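Local coordinates for protein alpha,alpha-trehalose-phosphate synthase (UDP-forming) (Burkholderia xenovorans, PDB 5V0T) that belongs to the glycosyltransferase family 20 enzymes of the GT-B fold and holds UDP and 6-O-phosphono-alpha-D-glucopyranose in this model, at residues Asn91-Pro96 and Leu105-His110. Numbering follows the deposited sequence.
Sequences NATLWP and LQYDRH. With FMT (formic acid), chain U.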
loop_
_atom_site.group_PDB
_atom_site.type_symbol
_atom_site.label_atom_id
_atom_site.label_comp_id
_atom_site.label_asym_id
_atom_site.label_seq_id
_atom_site.Cartn_x
_atom_site.Cartn_y
_atom_site.Cartn_z
ATOM N N ASN A 91 -11.923 -4.206 -7.061
ATOM C CA ASN A 91 -10.649 -4.329 -7.763
ATOM C C ASN A 91 -10.733 -4.178 -9.272
ATOM O O ASN A 91 -9.688 -4.030 -9.914
ATOM C CB ASN A 91 -9.998 -5.653 -7.378
ATOM C CG ASN A 91 -9.481 -5.604 -5.957
ATOM O OD1 ASN A 91 -9.168 -4.531 -5.474
ATOM N ND2 ASN A 91 -9.416 -6.739 -5.280
ATOM N N ALA A 92 -11.931 -4.201 -9.869
ATOM C CA ALA A 92 -12.036 -3.926 -11.296
ATOM C C ALA A 92 -12.507 -2.510 -11.585
ATOM O O ALA A 92 -12.333 -2.029 -12.711
ATOM C CB ALA A 92 -12.979 -4.928 -11.984
ATOM N N THR A 93 -13.068 -1.821 -10.594
ATOM C CA THR A 93 -13.466 -0.432 -10.765
ATOM C C THR A 93 -12.616 0.502 -9.915
ATOM O O THR A 93 -11.920 1.366 -10.464
ATOM C CB THR A 93 -14.952 -0.243 -10.427
ATOM O OG1 THR A 93 -15.742 -1.052 -11.305
ATOM C CG2 THR A 93 -15.348 1.228 -10.577
ATOM N N LEU A 94 -12.659 0.349 -8.586
ATOM C CA LEU A 94 -12.055 1.339 -7.695
ATOM C C LEU A 94 -10.537 1.316 -7.788
ATOM O O LEU A 94 -9.902 2.371 -7.912
ATOM C CB LEU A 94 -12.493 1.105 -6.244
ATOM C CG LEU A 94 -13.971 1.399 -5.951
ATOM C CD1 LEU A 94 -14.337 1.169 -4.464
ATOM C CD2 LEU A 94 -14.341 2.805 -6.414
ATOM N N TRP A 95 -9.932 0.126 -7.678
ATOM C CA TRP A 95 -8.469 0.059 -7.697
ATOM C C TRP A 95 -7.884 0.679 -8.957
ATOM O O TRP A 95 -7.013 1.558 -8.831
ATOM C CB TRP A 95 -7.985 -1.385 -7.519
ATOM C CG TRP A 95 -6.470 -1.477 -7.545
ATOM C CD1 TRP A 95 -5.684 -1.673 -8.637
ATOM C CD2 TRP A 95 -5.583 -1.355 -6.424
ATOM N NE1 TRP A 95 -4.351 -1.678 -8.271
ATOM C CE2 TRP A 95 -4.266 -1.499 -6.916
ATOM C CE3 TRP A 95 -5.776 -1.167 -5.045
ATOM C CZ2 TRP A 95 -3.138 -1.446 -6.080
ATOM C CZ3 TRP A 95 -4.651 -1.124 -4.209
ATOM C CH2 TRP A 95 -3.352 -1.252 -4.734
ATOM N N PRO A 96 -8.308 0.310 -10.177
ATOM C CA PRO A 96 -7.719 0.972 -11.355
ATOM C C PRO A 96 -8.029 2.458 -11.414
ATOM O O PRO A 96 -7.145 3.247 -11.769
ATOM C CB PRO A 96 -8.317 0.202 -12.541
ATOM C CG PRO A 96 -9.510 -0.506 -11.992
ATOM C CD PRO A 96 -9.213 -0.790 -10.561
ATOM N N LEU A 105 -10.206 0.395 -15.954
ATOM C CA LEU A 105 -11.484 0.392 -15.256
ATOM C C LEU A 105 -12.530 -0.403 -16.035
ATOM O O LEU A 105 -12.714 -0.221 -17.244
ATOM C CB LEU A 105 -11.946 1.835 -15.045
ATOM C CG LEU A 105 -13.105 2.149 -14.099
ATOM C CD1 LEU A 105 -13.088 3.619 -13.774
ATOM C CD2 LEU A 105 -14.441 1.787 -14.729
ATOM N N GLN A 106 -13.187 -1.320 -15.345
ATOM C CA GLN A 106 -14.419 -1.913 -15.828
ATOM C C GLN A 106 -15.513 -1.573 -14.829
ATOM O O GLN A 106 -15.249 -1.394 -13.635
ATOM C CB GLN A 106 -14.289 -3.418 -15.994
ATOM C CG GLN A 106 -13.364 -3.814 -17.130
ATOM C CD GLN A 106 -13.026 -5.289 -17.104
ATOM O OE1 GLN A 106 -13.365 -5.999 -16.155
ATOM N NE2 GLN A 106 -12.355 -5.762 -18.148
ATOM N N TYR A 107 -16.738 -1.444 -15.322
ATOM C CA TYR A 107 -17.850 -1.102 -14.452
ATOM C C TYR A 107 -19.016 -2.010 -14.790
ATOM O O TYR A 107 -19.331 -2.192 -15.967
ATOM C CB TYR A 107 -18.269 0.363 -14.612
ATOM C CG TYR A 107 -19.506 0.700 -13.813
ATOM C CD1 TYR A 107 -19.472 0.700 -12.427
ATOM C CD2 TYR A 107 -20.714 1.007 -14.444
ATOM C CE1 TYR A 107 -20.586 1.009 -11.681
ATOM C CE2 TYR A 107 -21.851 1.316 -13.700
ATOM C CZ TYR A 107 -21.769 1.316 -12.319
ATOM O OH TYR A 107 -22.859 1.615 -11.555
ATOM N N ASP A 108 -19.643 -2.578 -13.763
ATOM C CA ASP A 108 -20.863 -3.356 -13.951
ATOM C C ASP A 108 -21.833 -2.968 -12.844
ATOM O O ASP A 108 -21.509 -3.090 -11.659
ATOM C CB ASP A 108 -20.564 -4.864 -13.946
ATOM C CG ASP A 108 -21.820 -5.719 -14.097
ATOM O OD1 ASP A 108 -22.784 -5.517 -13.350
ATOM O OD2 ASP A 108 -21.847 -6.610 -14.964
ATOM N N ARG A 109 -23.013 -2.483 -13.241
ATOM C CA ARG A 109 -24.023 -2.041 -12.288
ATOM C C ARG A 109 -24.340 -3.119 -11.261
ATOM O O ARG A 109 -24.497 -2.830 -10.070
ATOM C CB ARG A 109 -25.292 -1.662 -13.050
ATOM C CG ARG A 109 -25.791 -0.271 -12.834
ATOM C CD ARG A 109 -27.076 -0.094 -13.625
ATOM N NE ARG A 109 -27.046 1.109 -14.448
ATOM C CZ ARG A 109 -27.870 1.337 -15.465
ATOM N NH1 ARG A 109 -27.768 2.467 -16.150
ATOM N NH2 ARG A 109 -28.782 0.433 -15.803
ATOM N N HIS A 110 -24.466 -4.365 -11.721
ATOM C CA HIS A 110 -24.781 -5.485 -10.843
ATOM C C HIS A 110 -23.665 -5.733 -9.833
ATOM O O HIS A 110 -23.923 -6.098 -8.679
ATOM C CB HIS A 110 -25.030 -6.732 -11.697
ATOM C CG HIS A 110 -25.970 -7.717 -11.087
ATOM N ND1 HIS A 110 -27.323 -7.477 -10.967
ATOM C CD2 HIS A 110 -25.759 -8.953 -10.573
ATOM C CE1 HIS A 110 -27.903 -8.518 -10.400
ATOM N NE2 HIS A 110 -26.976 -9.427 -10.148
HETATM C C FMT U . -16.927 -0.690 -18.478
HETATM O O1 FMT U . -16.908 -1.908 -18.251
HETATM O O2 FMT U . -16.640 -0.162 -19.563
HETATM O O HOH W 1 -18.037 -2.719 -11.357
#
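L105 lies against the last turns of helix 79-98, its backbone N 3.9 Å from P96 CB and its CG 3.9 Å from the carbonyl O of T93. With CG anti to the backbone N (chi1 -168°), the leucine brings that atom to 4.3 Å from T93 CG2. Q106 makes the main polar link: its N donates to A92 O at 2.9 Å, almost straight at 172°, while its side chain, extended beyond CG, brings OE1 loosely to 4.3 Å from A92 CB. T93 OG1 lies 2.4 Å from Q106 O, modelled as a hydrogen bond from the hydroxyl but doubtfully short. With chi1 -61°, OG1 is anti to the T93 carbonyl carbon and faces the Q106 carbonyl, leaving CG2 for L105; it also accepts from a water. At Y107 the same hydroxyl meets the ring at its edge, near CD1, and the backbone N binds a formic acid. That water accepts from D108 N at 2.9 Å, linking the threonine to the N-cap of helix 109-126, where D108 OD1 weakly receives H110 N. This is the connection between consecutive helices of a GT-B glycosyltransferase, folded back on the end of the first, whose W95 touches the bound 6-O-phosphono-alpha-D-glucopyranose.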